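Local coordinates for DNA polymerase (PDB 5MDN), which probably catalyses template-directed DNA synthesis, adding deoxyribonucleotides to a growing strand with release of diphosphate, as a member of the type-B polymerase family, at residues K401-L406 against G559-L564; D415-D420 against D590-R595; L552-I557 against G570-L575. One frame throughout, in Å; residues are numbered along the deposited sequence.

Contact 1: K401-L406 against G559-L564; sequences KGAIVL and GDTDSL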
ATOM      1  N   LYS A 401       6.385   0.479  14.074  1.00112.15           N
ATOM      2  CA  LYS A 401       6.785   0.167  15.461  1.00104.91           C
ATOM      3  C   LYS A 401       6.049   0.920  16.577  1.00 99.87           C
ATOM      4  O   LYS A 401       6.562   1.907  17.120  1.00 99.83           O
ATOM      5  CB  LYS A 401       8.293   0.358  15.695  1.00102.18           C
ATOM      6  CG  LYS A 401       9.177  -0.643  14.986  1.00 99.08           C
ATOM      7  CD  LYS A 401      10.663  -0.413  15.208  1.00 93.12           C
ATOM      8  CE  LYS A 401      11.127   0.913  14.632  1.00 86.71           C
ATOM      9  NZ  LYS A 401      10.902   1.125  13.153  1.00 84.62           N
ATOM     10  N   GLY A 402       4.873   0.439  16.961  1.00105.47           N
ATOM     11  CA  GLY A 402       4.145   1.075  18.040  1.00 98.63           C
ATOM     12  C   GLY A 402       4.603   0.680  19.433  1.00 95.84           C
ATOM     13  O   GLY A 402       4.125  -0.307  20.002  1.00 93.02           O
ATOM     14  N   ALA A 403       5.540   1.453  19.987  1.00 99.73           N
ATOM     15  CA  ALA A 403       6.082   1.208  21.321  1.00 96.06           C
ATOM     16  C   ALA A 403       5.095   1.677  22.388  1.00 96.61           C
ATOM     17  O   ALA A 403       4.748   2.862  22.445  1.00 98.09           O
ATOM     18  CB  ALA A 403       7.425   1.918  21.488  1.00 94.06           C
ATOM     19  N   ILE A 404       4.645   0.744  23.229  1.00 98.86           N
ATOM     20  CA  ILE A 404       3.640   1.040  24.244  1.00 93.93           C
ATOM     21  C   ILE A 404       4.238   1.912  25.342  1.00 88.65           C
ATOM     22  O   ILE A 404       5.383   1.711  25.768  1.00 86.90           O
ATOM     23  CB  ILE A 404       3.073  -0.267  24.823  1.00 96.01           C
ATOM     24  CG1 ILE A 404       2.456  -1.117  23.711  1.00 96.52           C
ATOM     25  CG2 ILE A 404       2.042   0.018  25.907  1.00 96.01           C
ATOM     26  CD1 ILE A 404       1.224  -0.503  23.091  1.00 98.28           C
ATOM     27  N   VAL A 405       3.460   2.891  25.805  1.00 88.48           N
ATOM     28  CA  VAL A 405       3.837   3.746  26.924  1.00 88.46           C
ATOM     29  C   VAL A 405       2.945   3.502  28.138  1.00 88.99           C
ATOM     30  O   VAL A 405       3.437   3.306  29.250  1.00 92.77           O
ATOM     31  CB  VAL A 405       3.816   5.236  26.512  1.00 87.53           C
ATOM     32  CG1 VAL A 405       4.081   6.127  27.716  1.00 87.61           C
ATOM     33  CG2 VAL A 405       4.833   5.498  25.414  1.00 86.25           C
ATOM     34  N   LEU A 406       1.627   3.511  27.941  1.00 85.01           N
ATOM     35  CA  LEU A 406       0.660   3.243  29.003  1.00 82.43           C
ATOM     36  C   LEU A 406      -0.154   2.021  28.598  1.00 80.46           C
ATOM     37  O   LEU A 406      -0.964   2.090  27.668  1.00 82.28           O
ATOM     38  CB  LEU A 406      -0.237   4.460  29.244  1.00 81.62           C
ATOM     39  CG  LEU A 406      -1.098   4.540  30.512  1.00 83.73           C
ATOM     40  CD1 LEU A 406      -1.486   5.984  30.783  1.00 83.77           C
ATOM     41  CD2 LEU A 406      -2.352   3.677  30.415  1.00 82.41           C
ATOM     42  N   GLY A 559      -2.123   4.665  25.839  1.00 71.97           N
ATOM     43  CA  GLY A 559      -1.186   5.602  25.260  1.00 75.14           C
ATOM     44  C   GLY A 559       0.083   4.941  24.769  1.00 78.92           C
ATOM     45  O   GLY A 559       0.828   4.345  25.551  1.00 82.44           O
ATOM     46  N   ASP A 560       0.338   5.042  23.474  1.00 81.76           N
ATOM     47  CA  ASP A 560       1.586   4.585  22.887  1.00 80.42           C
ATOM     48  C   ASP A 560       2.304   5.763  22.231  1.00 82.67           C
ATOM     49  O   ASP A 560       1.876   6.918  22.328  1.00 79.27           O
ATOM     50  CB  ASP A 560       1.341   3.426  21.912  1.00 78.86           C
ATOM     51  CG  ASP A 560       0.442   3.804  20.762  1.00 79.67           C
ATOM     52  OD1 ASP A 560      -0.019   4.958  20.719  1.00 86.75           O
ATOM     53  OD2 ASP A 560       0.203   2.946  19.891  1.00 77.07           O
ATOM     54  N   THR A 561       3.422   5.455  21.575  1.00 83.87           N
ATOM     55  CA  THR A 561       4.285   6.492  21.017  1.00 86.44           C
ATOM     56  C   THR A 561       3.563   7.393  20.017  1.00 80.31           C
ATOM     57  O   THR A 561       3.882   8.584  19.923  1.00 76.40           O
ATOM     58  CB  THR A 561       5.509   5.846  20.364  1.00 91.79           C
ATOM     59  OG1 THR A 561       5.437   4.422  20.516  1.00 93.56           O
ATOM     60  CG2 THR A 561       6.786   6.365  21.008  1.00 91.27           C
ATOM     61  N   ASP A 562       2.599   6.863  19.261  1.00 84.58           N
ATOM     62  CA  ASP A 562       1.963   7.639  18.203  1.00 81.95           C
ATOM     63  C   ASP A 562       0.566   8.155  18.550  1.00 73.87           C
ATOM     64  O   ASP A 562       0.050   9.015  17.823  1.00 68.55           O
ATOM     65  CB  ASP A 562       1.927   6.823  16.896  1.00 84.86           C
ATOM     66  CG  ASP A 562       1.097   5.557  17.009  1.00 90.55           C
ATOM     67  OD1 ASP A 562       0.693   5.214  18.139  1.00 94.36           O
ATOM     68  OD2 ASP A 562       0.854   4.904  15.964  1.00 93.04           O
ATOM     69  N   SER A 563      -0.067   7.659  19.612  1.00 74.31           N
ATOM     70  CA  SER A 563      -1.392   8.147  19.984  1.00 73.43           C
ATOM     71  C   SER A 563      -1.680   7.799  21.439  1.00 70.14           C
ATOM     72  O   SER A 563      -1.001   6.969  22.047  1.00 64.86           O
ATOM     73  CB  SER A 563      -2.481   7.564  19.073  1.00 75.99           C
ATOM     74  OG  SER A 563      -2.550   6.158  19.203  1.00 75.91           O
ATOM     75  N   LEU A 564      -2.681   8.473  22.003  1.00 67.51           N
ATOM     76  CA  LEU A 564      -3.232   8.067  23.289  1.00 66.85           C
ATOM     77  C   LEU A 564      -4.749   8.199  23.267  1.00 64.08           C
ATOM     78  O   LEU A 564      -5.294   9.119  22.651  1.00 61.39           O
ATOM     79  CB  LEU A 564      -2.623   8.866  24.461  1.00 63.46           C
ATOM     80  CG  LEU A 564      -2.444  10.388  24.498  1.00 64.49           C
ATOM     81  CD1 LEU A 564      -3.761  11.146  24.520  1.00 64.26           C
ATOM     82  CD2 LEU A 564      -1.601  10.765  25.707  1.00 63.67           C
TER
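K401 turns its chain away from G559-L564 and spends its NZ on a salt bridge to E398; the first hydrogen bonds come at A403. The carbonyl oxygen of A403 takes two bonds from T561: OG1 at 2.6 Å, in the carbonyl plane and on a lone pair, and the amide N at 3.0 Å. I404 pairs with D560 as an antiparallel non-hydrogen-bonded pair, its CD1 reaching D560 CB obliquely. V405 and L406 then share G559 O, through V405 N at 3.0 Å and L406 N at 2.7 Å; this two-against-one register is a classic beta bulge, and it lets V405 point toward the hairpin strand. That hairpin carries the YGDTDS sequence of family B motif C, which in relatives holds the metal-binding aspartates of the palm. D560 has CG in the crowded position between N and carbonyl carbon (chi1 61°), where OD1 accepts S563 N (2.9 Å, an Asx motif) and, on its syn lone pair, S563 OG, while OD2 bonds Y558 OH. An alanine here would remove the carboxylate, and the turn into S563 would probably be less firmly held. Strand 404-406 forms one border of a five-stranded antiparallel sheet beside strand 556-560; V405 packs on L542 and L543 of helix 528-551, and L406 lies on V556.

Contact 2: D415-D420 against D590-R595; sequences DVLVLD and DKDYER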
ATOM      1  N   ASP A 415     -17.535   6.163  25.152  1.00 70.29           N
ATOM      2  CA  ASP A 415     -17.188   7.539  24.807  1.00 69.10           C
ATOM      3  C   ASP A 415     -15.685   7.779  24.896  1.00 63.96           C
ATOM      4  O   ASP A 415     -15.193   8.299  25.902  1.00 66.78           O
ATOM      5  CB  ASP A 415     -17.934   8.528  25.709  1.00 70.83           C
ATOM      6  CG  ASP A 415     -19.431   8.521  25.473  1.00 71.43           C
ATOM      7  OD1 ASP A 415     -19.851   8.314  24.314  1.00 70.37           O
ATOM      8  OD2 ASP A 415     -20.188   8.727  26.444  1.00 75.95           O
ATOM      9  N   VAL A 416     -14.948   7.425  23.845  1.00 65.77           N
ATOM     10  CA  VAL A 416     -13.492   7.484  23.846  1.00 64.25           C
ATOM     11  C   VAL A 416     -13.032   8.287  22.639  1.00 62.25           C
ATOM     12  O   VAL A 416     -13.502   8.056  21.519  1.00 61.50           O
ATOM     13  CB  VAL A 416     -12.866   6.075  23.827  1.00 64.04           C
ATOM     14  CG1 VAL A 416     -11.352   6.160  23.717  1.00 63.87           C
ATOM     15  CG2 VAL A 416     -13.277   5.294  25.066  1.00 66.08           C
ATOM     16  N   LEU A 417     -12.117   9.227  22.867  1.00 61.03           N
ATOM     17  CA  LEU A 417     -11.471   9.985  21.806  1.00 61.35           C
ATOM     18  C   LEU A 417     -10.039   9.499  21.627  1.00 60.68           C
ATOM     19  O   LEU A 417      -9.315   9.291  22.607  1.00 56.82           O
ATOM     20  CB  LEU A 417     -11.471  11.488  22.113  1.00 63.69           C
ATOM     21  CG  LEU A 417     -12.823  12.185  22.276  1.00 64.85           C
ATOM     22  CD1 LEU A 417     -12.625  13.683  22.453  1.00 66.91           C
ATOM     23  CD2 LEU A 417     -13.713  11.900  21.080  1.00 63.72           C
ATOM     24  N   VAL A 418      -9.636   9.320  20.372  1.00 64.27           N
ATOM     25  CA  VAL A 418      -8.267   8.961  20.023  1.00 63.77           C
ATOM     26  C   VAL A 418      -7.567  10.209  19.500  1.00 62.98           C
ATOM     27  O   VAL A 418      -7.993  10.797  18.498  1.00 61.25           O
ATOM     28  CB  VAL A 418      -8.229   7.827  18.988  1.00 63.39           C
ATOM     29  CG1 VAL A 418      -6.790   7.506  18.611  1.00 63.66           C
ATOM     30  CG2 VAL A 418      -8.931   6.595  19.533  1.00 63.67           C
ATOM     31  N   LEU A 419      -6.492  10.611  20.170  1.00 60.31           N
ATOM     32  CA  LEU A 419      -5.746  11.806  19.806  1.00 60.03           C
ATOM     33  C   LEU A 419      -4.518  11.411  18.996  1.00 59.58           C
ATOM     34  O   LEU A 419      -3.745  10.542  19.414  1.00 54.90           O
ATOM     35  CB  LEU A 419      -5.337  12.594  21.051  1.00 60.85           C
ATOM     36  CG  LEU A 419      -6.494  13.130  21.900  1.00 61.48           C
ATOM     37  CD1 LEU A 419      -6.004  13.652  23.243  1.00 61.89           C
ATOM     38  CD2 LEU A 419      -7.254  14.209  21.147  1.00 62.14           C
ATOM     39  N   ASP A 420      -4.342  12.054  17.846  1.00 57.95           N
ATOM     40  CA  ASP A 420      -3.252  11.741  16.930  1.00 59.80           C
ATOM     41  C   ASP A 420      -1.999  12.508  17.340  1.00 58.80           C
ATOM     42  O   ASP A 420      -2.022  13.740  17.428  1.00 59.35           O
ATOM     43  CB  ASP A 420      -3.646  12.080  15.492  1.00 62.99           C
ATOM     44  CG  ASP A 420      -2.712  11.461  14.470  1.00 66.41           C
ATOM     45  OD1 ASP A 420      -1.749  10.777  14.874  1.00 64.25           O
ATOM     46  OD2 ASP A 420      -2.939  11.668  13.259  1.00 71.89           O
ATOM     47  N   ASP A 590      -8.417  11.868  16.163  1.00 72.96           N
ATOM     48  CA  ASP A 590      -8.413  10.935  15.044  1.00 73.58           C
ATOM     49  C   ASP A 590      -9.731  10.174  14.951  1.00 69.68           C
ATOM     50  O   ASP A 590     -10.324  10.082  13.871  1.00 67.13           O
ATOM     51  CB  ASP A 590      -7.241   9.958  15.174  1.00 75.66           C
ATOM     52  CG  ASP A 590      -6.929   9.248  13.876  1.00 79.13           C
ATOM     53  OD1 ASP A 590      -6.911   9.918  12.823  1.00 82.38           O
ATOM     54  OD2 ASP A 590      -6.709   8.019  13.910  1.00 76.88           O
ATOM     55  N   LYS A 591     -10.207   9.631  16.070  1.00 68.40           N
ATOM     56  CA  LYS A 591     -11.437   8.852  16.086  1.00 64.84           C
ATOM     57  C   LYS A 591     -12.280   9.242  17.290  1.00 61.12           C
ATOM     58  O   LYS A 591     -11.748   9.492  18.375  1.00 61.34           O
ATOM     59  CB  LYS A 591     -11.146   7.345  16.122  1.00 65.72           C
ATOM     60  CG  LYS A 591     -10.450   6.812  14.882  1.00 69.84           C
ATOM     61  CD  LYS A 591     -11.355   6.869  13.664  1.00 73.37           C
ATOM     62  CE  LYS A 591     -10.600   6.484  12.402  1.00 71.06           C
ATOM     63  NZ  LYS A 591     -10.395   5.013  12.312  1.00 68.91           N
ATOM     64  N   ASP A 592     -13.595   9.288  17.091  1.00 61.29           N
ATOM     65  CA  ASP A 592     -14.562   9.501  18.166  1.00 63.06           C
ATOM     66  C   ASP A 592     -15.390   8.225  18.278  1.00 58.85           C
ATOM     67  O   ASP A 592     -16.334   8.020  17.508  1.00 56.53           O
ATOM     68  CB  ASP A 592     -15.440  10.722  17.891  1.00 67.76           C
ATOM     69  CG  ASP A 592     -16.447  10.984  19.000  1.00 73.66           C
ATOM     70  OD1 ASP A 592     -16.339  10.354  20.075  1.00 81.35           O
ATOM     71  OD2 ASP A 592     -17.349  11.826  18.799  1.00 71.90           O
ATOM     72  N   TYR A 593     -15.038   7.374  19.237  1.00 61.33           N
ATOM     73  CA  TYR A 593     -15.705   6.094  19.419  1.00 62.67           C
ATOM     74  C   TYR A 593     -16.832   6.216  20.438  1.00 65.60           C
ATOM     75  O   TYR A 593     -16.654   6.816  21.504  1.00 66.53           O
ATOM     76  CB  TYR A 593     -14.712   5.029  19.877  1.00 59.18           C
ATOM     77  CG  TYR A 593     -13.698   4.614  18.836  1.00 58.21           C
ATOM     78  CD1 TYR A 593     -14.099   4.057  17.629  1.00 58.75           C
ATOM     79  CD2 TYR A 593     -12.337   4.762  19.071  1.00 58.75           C
ATOM     80  CE1 TYR A 593     -13.171   3.669  16.679  1.00 58.81           C
ATOM     81  CE2 TYR A 593     -11.404   4.377  18.129  1.00 59.01           C
ATOM     82  CZ  TYR A 593     -11.826   3.832  16.936  1.00 59.77           C
ATOM     83  OH  TYR A 593     -10.899   3.448  15.994  1.00 61.73           O
ATOM     84  N   GLU A 594     -17.991   5.646  20.102  1.00 66.95           N
ATOM     85  CA  GLU A 594     -19.066   5.530  21.081  1.00 65.65           C
ATOM     86  C   GLU A 594     -18.709   4.518  22.164  1.00 65.31           C
ATOM     87  O   GLU A 594     -19.024   4.724  23.342  1.00 64.10           O
ATOM     88  CB  GLU A 594     -20.367   5.141  20.379  1.00 66.08           C
ATOM     89  CG  GLU A 594     -21.590   5.137  21.278  1.00 68.30           C
ATOM     90  CD  GLU A 594     -22.870   4.874  20.509  1.00 70.56           C
ATOM     91  OE1 GLU A 594     -22.822   4.867  19.261  1.00 74.06           O
ATOM     92  OE2 GLU A 594     -23.923   4.673  21.150  1.00 72.29           O
ATOM     93  N   ARG A 595     -18.057   3.422  21.782  1.00 61.73           N
ATOM     94  CA  ARG A 595     -17.615   2.405  22.725  1.00 62.32           C
ATOM     95  C   ARG A 595     -16.393   1.700  22.153  1.00 60.26           C
ATOM     96  O   ARG A 595     -16.228   1.602  20.936  1.00 61.30           O
ATOM     97  CB  ARG A 595     -18.745   1.415  23.039  1.00 63.64           C
ATOM     98  CG  ARG A 595     -18.766   0.941  24.486  1.00 64.29           C
ATOM     99  CD  ARG A 595     -20.147   0.482  24.947  1.00 65.14           C
ATOM    100  NE  ARG A 595     -21.124   1.569  24.946  1.00 66.80           N
ATOM    101  CZ  ARG A 595     -22.123   1.691  24.077  1.00 69.67           C
ATOM    102  NH1 ARG A 595     -22.299   0.786  23.125  1.00 71.10           N
ATOM    103  NH2 ARG A 595     -22.955   2.720  24.171  1.00 70.88           N
TER
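V418 has CG1 anti to its backbone N (chi1 178°), which leaves CG2 beside that N, while Y593 sets its ring beside its own N (chi1 -69°); the two torsions bring V418 CG2 to the ring edge, 3.6 Å from CE2. The groups belong to strands 416-420 and 588-593, at one border of the five-stranded palm sheet; 416-420 and 590-593 run almost exactly antiparallel (176°). V416 and Y593 form the clearest hydrogen-bonded pair, V416 N giving to Y593 O at 3.0 Å and Y593 N returning to V416 O at 2.8 Å. Farther along, D590 and K591 both face V418, a classic beta bulge: D590 N meets V418 O at 2.6 Å nearly along the C=O axis, whereas the K591 N bond to that oxygen is weak. K591 CB sits over the rim of one face of the Y593 ring, and the ring's OH is bonded to D615. V416 and V418 lie on F565 of the adjacent strand 563-567. On the face of L417 and D592, the two side chains run side by side, with L417 CD2 3.2 Å from D592 OD1.

Contact 3: L552-I557 against G570-L575; sequences LGIEVI and GAVDRL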
ATOM      1  N   LEU A 552      -6.294  17.778  34.679  1.00 78.64           N
ATOM      2  CA  LEU A 552      -7.665  17.966  34.246  1.00 76.44           C
ATOM      3  C   LEU A 552      -8.455  16.694  34.551  1.00 78.75           C
ATOM      4  O   LEU A 552      -7.902  15.678  34.976  1.00 78.30           O
ATOM      5  CB  LEU A 552      -7.721  18.300  32.756  1.00 76.29           C
ATOM      6  CG  LEU A 552      -6.796  19.405  32.238  1.00 74.04           C
ATOM      7  CD1 LEU A 552      -5.699  18.813  31.368  1.00 74.55           C
ATOM      8  CD2 LEU A 552      -7.583  20.450  31.469  1.00 72.57           C
ATOM      9  N   GLY A 553      -9.763  16.752  34.330  1.00 80.29           N
ATOM     10  CA  GLY A 553     -10.599  15.600  34.597  1.00 81.21           C
ATOM     11  C   GLY A 553     -10.624  14.632  33.430  1.00 82.30           C
ATOM     12  O   GLY A 553     -11.702  14.263  32.952  1.00 86.94           O
ATOM     13  N   ILE A 554      -9.451  14.203  32.969  1.00 81.68           N
ATOM     14  CA  ILE A 554      -9.326  13.408  31.750  1.00 76.60           C
ATOM     15  C   ILE A 554      -8.714  12.054  32.087  1.00 74.04           C
ATOM     16  O   ILE A 554      -7.544  11.970  32.484  1.00 64.17           O
ATOM     17  CB  ILE A 554      -8.489  14.132  30.688  1.00 73.87           C
ATOM     18  CG1 ILE A 554      -9.171  15.435  30.270  1.00 72.26           C
ATOM     19  CG2 ILE A 554      -8.263  13.231  29.480  1.00 75.01           C
ATOM     20  CD1 ILE A 554      -8.391  16.235  29.252  1.00 73.29           C
ATOM     21  N   GLU A 555      -9.508  10.995  31.927  1.00 70.94           N
ATOM     22  CA  GLU A 555      -9.027   9.626  32.077  1.00 72.33           C
ATOM     23  C   GLU A 555      -8.276   9.198  30.820  1.00 69.40           C
ATOM     24  O   GLU A 555      -8.746   9.425  29.700  1.00 73.55           O
ATOM     25  CB  GLU A 555     -10.195   8.678  32.347  1.00 77.06           C
ATOM     26  CG  GLU A 555      -9.780   7.271  32.740  1.00 80.13           C
ATOM     27  CD  GLU A 555     -10.903   6.265  32.563  1.00 84.85           C
ATOM     28  OE1 GLU A 555     -11.971   6.651  32.041  1.00 85.16           O
ATOM     29  OE2 GLU A 555     -10.720   5.090  32.945  1.00 87.53           O
ATOM     30  N   VAL A 556      -7.112   8.580  31.002  1.00 69.46           N
ATOM     31  CA  VAL A 556      -6.287   8.102  29.896  1.00 65.24           C
ATOM     32  C   VAL A 556      -6.311   6.578  29.927  1.00 66.00           C
ATOM     33  O   VAL A 556      -5.717   5.954  30.816  1.00 67.13           O
ATOM     34  CB  VAL A 556      -4.853   8.639  29.974  1.00 61.47           C
ATOM     35  CG1 VAL A 556      -4.000   8.028  28.873  1.00 58.10           C
ATOM     36  CG2 VAL A 556      -4.853  10.157  29.869  1.00 61.68           C
ATOM     37  N   ILE A 557      -7.002   5.978  28.956  1.00 67.86           N
ATOM     38  CA  ILE A 557      -7.157   4.527  28.928  1.00 69.45           C
ATOM     39  C   ILE A 557      -5.955   3.855  28.277  1.00 67.70           C
ATOM     40  O   ILE A 557      -5.525   2.778  28.705  1.00 67.30           O
ATOM     41  CB  ILE A 557      -8.457   4.166  28.188  1.00 73.72           C
ATOM     42  CG1 ILE A 557      -9.632   4.986  28.723  1.00 77.98           C
ATOM     43  CG2 ILE A 557      -8.734   2.676  28.287  1.00 74.82           C
ATOM     44  CD1 ILE A 557     -10.808   5.043  27.770  1.00 80.96           C
ATOM     45  N   GLY A 570     -15.315  17.855  27.928  1.00 81.84           N
ATOM     46  CA  GLY A 570     -14.988  19.211  27.523  1.00 80.87           C
ATOM     47  C   GLY A 570     -13.539  19.574  27.776  1.00 80.07           C
ATOM     48  O   GLY A 570     -12.991  20.458  27.111  1.00 74.25           O
ATOM     49  N   ALA A 571     -12.905  18.908  28.744  1.00 76.32           N
ATOM     50  CA  ALA A 571     -11.537  19.235  29.127  1.00 77.68           C
ATOM     51  C   ALA A 571     -10.509  18.899  28.051  1.00 78.54           C
ATOM     52  O   ALA A 571      -9.374  19.386  28.132  1.00 83.07           O
ATOM     53  CB  ALA A 571     -11.177  18.513  30.426  1.00 75.39           C
ATOM     54  N   VAL A 572     -10.863  18.071  27.062  1.00 79.80           N
ATOM     55  CA  VAL A 572      -9.890  17.668  26.045  1.00 78.08           C
ATOM     56  C   VAL A 572      -9.372  18.886  25.290  1.00 76.84           C
ATOM     57  O   VAL A 572      -8.198  18.944  24.904  1.00 74.39           O
ATOM     58  CB  VAL A 572     -10.493  16.618  25.093  1.00 78.55           C
ATOM     59  CG1 VAL A 572     -10.864  15.357  25.860  1.00 76.70           C
ATOM     60  CG2 VAL A 572     -11.698  17.170  24.338  1.00 79.60           C
ATOM     61  N   ASP A 573     -10.244  19.873  25.055  1.00 74.53           N
ATOM     62  CA  ASP A 573      -9.852  21.060  24.301  1.00 75.04           C
ATOM     63  C   ASP A 573      -8.703  21.796  24.977  1.00 72.70           C
ATOM     64  O   ASP A 573      -7.867  22.406  24.300  1.00 74.61           O
ATOM     65  CB  ASP A 573     -11.051  21.993  24.144  1.00 78.51           C
ATOM     66  CG  ASP A 573     -12.224  21.326  23.455  1.00 88.19           C
ATOM     67  OD1 ASP A 573     -11.988  20.581  22.480  1.00 97.06           O
ATOM     68  OD2 ASP A 573     -13.377  21.548  23.884  1.00 94.72           O
ATOM     69  N   ARG A 574      -8.648  21.751  26.308  1.00 71.70           N
ATOM     70  CA  ARG A 574      -7.541  22.360  27.035  1.00 71.69           C
ATOM     71  C   ARG A 574      -6.284  21.504  26.968  1.00 68.14           C
ATOM     72  O   ARG A 574      -5.173  22.043  26.940  1.00 69.08           O
ATOM     73  CB  ARG A 574      -7.953  22.594  28.489  1.00 74.42           C
ATOM     74  CG  ARG A 574      -9.181  23.478  28.628  1.00 74.43           C
ATOM     75  CD  ARG A 574      -9.412  23.926  30.058  1.00 76.92           C
ATOM     76  NE  ARG A 574     -10.830  24.177  30.298  1.00 79.87           N
ATOM     77  CZ  ARG A 574     -11.674  23.274  30.786  1.00 83.13           C
ATOM     78  NH1 ARG A 574     -11.242  22.059  31.095  1.00 89.48           N
ATOM     79  NH2 ARG A 574     -12.952  23.582  30.967  1.00 78.82           N
ATOM     80  N   LEU A 575      -6.438  20.178  26.951  1.00 69.46           N
ATOM     81  CA  LEU A 575      -5.285  19.301  26.772  1.00 69.09           C
ATOM     82  C   LEU A 575      -4.663  19.481  25.393  1.00 69.38           C
ATOM     83  O   LEU A 575      -3.435  19.502  25.257  1.00 65.77           O
ATOM     84  CB  LEU A 575      -5.691  17.843  26.988  1.00 67.11           C
ATOM     85  CG  LEU A 575      -4.588  16.807  26.762  1.00 64.94           C
ATOM     86  CD1 LEU A 575      -3.412  17.067  27.692  1.00 64.62           C
ATOM     87  CD2 LEU A 575      -5.119  15.393  26.941  1.00 64.71           C
TER
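The carbonyl oxygen of A571 is gripped by two backbone N-H groups, L575 N at 3.3 Å and, more weakly, R574 N at 3.1 Å, both reaching back from the first turn of helix 572-583. The motif is a beta-hairpin followed by a helix: strands 556-560 and 563-567 of the palm sheet lead into this helix, and its first turn is met by the chain that runs into the earlier of the two strands. No hydrogen bond crosses between L552-I557 and G570-L575, and the join is made mainly by aliphatic side chains. Before the strand begins, G553 sits at the centre of an inverse gamma turn, which lets L552 and I554 both point at the helix start. In I554, CG1 lies beside the backbone N (chi1 -63°) and CD1 runs on extended (chi2 178°), carrying the methyl over the A571 carbonyl, 3.5 Å from its oxygen. The same CD1 lies 3.9 Å from L575 CB, while CG1 comes against the A571 methyl, CB, at 3.7 Å. L552 CB also approaches A571 CB, from the same side as I554 CG1. L575 holds CG anti to its N (chi1 177°), points toward L552-I557 and also packs on V545 and A549 of helix 528-551, while V572 faces away from L552-I557 and lies on L417 of strand 416-420. This end of the helix is therefore fitted between the preceding long helix and the sheet. R574 stays toward the surface, where it also meets a crystal neighbour. Its extended chain crosses L552 obliquely: L552 CD2 rests 3.7 Å from R574 CB and stands near the plane of the guanidinium, at its edge, 4.0 Å from NH1.

How the contacts relate
All three contacts are partly buried. Contacts 1 and 2 attach the two outermost strands of one five-stranded sheet, and both do so through backbone bonds with a bulge. Between them, strands 563-567 and 416-420 run as neighbours, joined by a probable bond from L419 N to L564 O at 3.1 Å. Contact 3 differs in chemistry: with no hydrogen bond across it, aliphatic side chains set a helix start against the approach to strand 556-560, the strand that contact 1 also uses. It lies farthest from the centre of the chain, and its segments touch contact 2 on opposite faces of the sheet, V572 on the L417 face and I557 on the V416 face.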